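Local structure of copper-transporting ATPase (Sulfolobus solfataricus, 2YJ6) at residues K200-G205 and A217-A222. The protein probably couples ATP hydrolysis to heavy-metal transport across the membrane as a type IB P-type ATPase, this chain being its catalytic domain. The protein carries 1 engineered substitution. Numbering follows the deposited sequence.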
ATOM      1  N   LYS A 200     -12.774  -9.147  18.278  1.00 39.83           N
ATOM      2  CA  LYS A 200     -13.091  -7.731  18.131  1.00 39.46           C
ATOM      3  C   LYS A 200     -11.943  -7.042  17.389  1.00 43.46           C
ATOM      4  O   LYS A 200     -10.803  -7.029  17.858  1.00 39.79           O
ATOM      5  CB  LYS A 200     -13.330  -7.083  19.493  1.00 44.36           C
ATOM      6  CG  LYS A 200     -14.691  -7.412  20.097  1.00 51.44           C
ATOM      7  CD  LYS A 200     -15.782  -7.188  19.070  1.00 51.86           C
ATOM      8  CE  LYS A 200     -17.117  -6.903  19.726  1.00 58.26           C
ATOM      9  NZ  LYS A 200     -18.144  -6.541  18.699  1.00 57.26           N
ATOM     10  N   VAL A 201     -12.242  -6.475  16.226  1.00 38.01           N
ATOM     11  CA  VAL A 201     -11.182  -6.140  15.277  1.00 36.06           C
ATOM     12  C   VAL A 201     -10.921  -4.645  15.089  1.00 34.07           C
ATOM     13  O   VAL A 201     -11.805  -3.890  14.687  1.00 31.53           O
ATOM     14  CB  VAL A 201     -11.448  -6.808  13.906  1.00 35.47           C
ATOM     15  CG1 VAL A 201     -10.403  -6.386  12.883  1.00 36.70           C
ATOM     16  CG2 VAL A 201     -11.466  -8.317  14.058  1.00 41.36           C
ATOM     17  N   LEU A 202      -9.691  -4.231  15.380  1.00 36.33           N
ATOM     18  CA  LEU A 202      -9.215  -2.916  14.977  1.00 33.72           C
ATOM     19  C   LEU A 202      -8.324  -3.011  13.713  1.00 36.44           C
ATOM     20  O   LEU A 202      -7.364  -3.799  13.661  1.00 33.44           O
ATOM     21  CB  LEU A 202      -8.482  -2.228  16.121  1.00 28.66           C
ATOM     22  CG  LEU A 202      -8.097  -0.781  15.794  1.00 32.51           C
ATOM     23  CD1 LEU A 202      -8.049   0.079  17.041  1.00 34.26           C
ATOM     24  CD2 LEU A 202      -6.776  -0.721  15.017  1.00 33.95           C
ATOM     25  N   MET A 203      -8.664  -2.225  12.694  1.00 28.96           N
ATOM     26  CA  MET A 203      -7.971  -2.291  11.405  1.00 33.51           C
ATOM     27  C   MET A 203      -7.451  -0.928  10.961  1.00 29.06           C
ATOM     28  O   MET A 203      -8.155   0.069  11.074  1.00 26.54           O
ATOM     29  CB  MET A 203      -8.862  -2.881  10.299  1.00 34.32           C
ATOM     30  CG  MET A 203      -8.198  -2.813   8.908  1.00 37.86           C
ATOM     31  SD  MET A 203      -9.100  -3.485   7.494  1.00 45.50           S
ATOM     32  CE  MET A 203      -8.632  -5.197   7.612  1.00 41.66           C
ATOM     33  N   ILE A 204      -6.209  -0.914  10.477  1.00 26.01           N
ATOM     34  CA  ILE A 204      -5.556   0.281   9.941  1.00 28.15           C
ATOM     35  C   ILE A 204      -5.298   0.106   8.431  1.00 31.86           C
ATOM     36  O   ILE A 204      -4.696  -0.882   8.026  1.00 35.94           O
ATOM     37  CB  ILE A 204      -4.209   0.529  10.652  1.00 30.74           C
ATOM     38  CG1 ILE A 204      -4.401   0.559  12.171  1.00 35.22           C
ATOM     39  CG2 ILE A 204      -3.571   1.827  10.173  1.00 35.24           C
ATOM     40  CD1 ILE A 204      -3.323  -0.149  12.946  1.00 36.18           C
ATOM     41  N   GLY A 205      -5.754   1.054   7.611  1.00 26.83           N
ATOM     42  CA  GLY A 205      -5.546   0.996   6.165  1.00 36.12           C
ATOM     43  C   GLY A 205      -5.325   2.384   5.587  1.00 32.59           C
ATOM     44  O   GLY A 205      -5.004   3.298   6.329  1.00 33.31           O
ATOM     45  N   ALA A 217     -14.889  -3.230  10.026  1.00 33.26           N
ATOM     46  CA  ALA A 217     -14.170  -3.496  11.283  1.00 30.44           C
ATOM     47  C   ALA A 217     -14.835  -2.797  12.466  1.00 36.03           C
ATOM     48  O   ALA A 217     -15.584  -1.827  12.292  1.00 29.27           O
ATOM     49  CB  ALA A 217     -12.733  -3.090  11.187  1.00 30.90           C
ATOM     50  N   ASP A 218     -14.567  -3.306  13.667  1.00 32.69           N
ATOM     51  CA  ASP A 218     -15.133  -2.741  14.888  1.00 35.50           C
ATOM     52  C   ASP A 218     -14.632  -1.313  15.126  1.00 38.07           C
ATOM     53  O   ASP A 218     -15.416  -0.425  15.467  1.00 29.99           O
ATOM     54  CB  ASP A 218     -14.868  -3.668  16.099  1.00 33.58           C
ATOM     55  CG  ASP A 218     -15.629  -5.004  15.986  1.00 38.47           C
ATOM     56  OD1 ASP A 218     -16.880  -5.010  16.142  1.00 36.72           O
ATOM     57  OD2 ASP A 218     -14.990  -6.033  15.687  1.00 39.79           O
ATOM     58  N   VAL A 219     -13.325  -1.111  14.957  1.00 32.18           N
ATOM     59  CA  VAL A 219     -12.722   0.213  15.034  1.00 32.16           C
ATOM     60  C   VAL A 219     -11.794   0.408  13.831  1.00 34.48           C
ATOM     61  O   VAL A 219     -10.838  -0.340  13.657  1.00 28.82           O
ATOM     62  CB  VAL A 219     -11.892   0.419  16.324  1.00 33.93           C
ATOM     63  CG1 VAL A 219     -11.095   1.732  16.242  1.00 26.36           C
ATOM     64  CG2 VAL A 219     -12.786   0.403  17.570  1.00 39.64           C
ATOM     65  N   SER A 220     -12.080   1.416  13.010  1.00 29.79           N
ATOM     66  CA  SER A 220     -11.274   1.675  11.836  1.00 30.82           C
ATOM     67  C   SER A 220     -10.319   2.851  12.033  1.00 31.92           C
ATOM     68  O   SER A 220     -10.686   3.865  12.636  1.00 31.28           O
ATOM     69  CB  SER A 220     -12.173   1.892  10.613  1.00 28.11           C
ATOM     70  OG  SER A 220     -13.160   2.867  10.874  1.00 35.02           O
ATOM     71  N   VAL A 221      -9.095   2.692  11.520  1.00 25.92           N
ATOM     72  CA  VAL A 221      -8.079   3.752  11.508  1.00 29.14           C
ATOM     73  C   VAL A 221      -7.552   4.019  10.078  1.00 32.92           C
ATOM     74  O   VAL A 221      -7.041   3.107   9.409  1.00 28.11           O
ATOM     75  CB  VAL A 221      -6.863   3.421  12.411  1.00 30.18           C
ATOM     76  CG1 VAL A 221      -5.811   4.559  12.346  1.00 27.84           C
ATOM     77  CG2 VAL A 221      -7.290   3.148  13.868  1.00 27.18           C
ATOM     78  N   ALA A 222      -7.673   5.267   9.632  1.00 28.19           N
ATOM     79  CA  ALA A 222      -7.181   5.685   8.312  1.00 37.69           C
ATOM     80  C   ALA A 222      -5.982   6.656   8.388  1.00 38.79           C
ATOM     81  O   ALA A 222      -5.948   7.539   9.244  1.00 36.48           O
ATOM     82  CB  ALA A 222      -8.313   6.322   7.518  1.00 39.90           C
TER
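V201 and D218 open a parallel strand pairing, 201-205 beside 219-222, with segment axes only 15° apart. Backbone bonds alternate across it: V219 N to V201 O, M203 N to V219 O, V221 N to M203 O (2.8 Å) and G205 N to V221 O, the regular parallel pattern. CA-H groups of L202 and I204 also approach V219 O and V221 O.

Ahead of the first bridged pair, L202 with V219, the D218 carboxylate stands in for a strand carbonyl. D218 OD2 takes the V201 N-H at 2.8 Å, almost straight at 175°, on the anti side. CG lies beside D218's own backbone N (chi1 -67°), a turn that brings the carboxylate to V201. The K200 side chain, bent at chi2, crosses that of D218 at about a right angle, and K200 NZ lies 3.2 Å from D218 OD1, above the carboxylate plane, in a salt bridge. With an alanine in place of D218, the V201 N-H would probably be left without its acceptor and the K200 ammonium without its charge partner.

Among apolar contacts, L202 CD1 meets V219 CG1 at 3.6 Å, and I204 CG1 runs alongside V221 CB at 3.8 Å; on M203's face of the sheet, its CB meets CB of A217, from the loop before strand 219-223.

Helix 211-216 joins the strands in a beta-alpha-beta unit of the HAD-like domain, its A213 and L214 packing on M203. Strand 30-34 flanks 201-205, and strand 236-238 lies beyond 219-223.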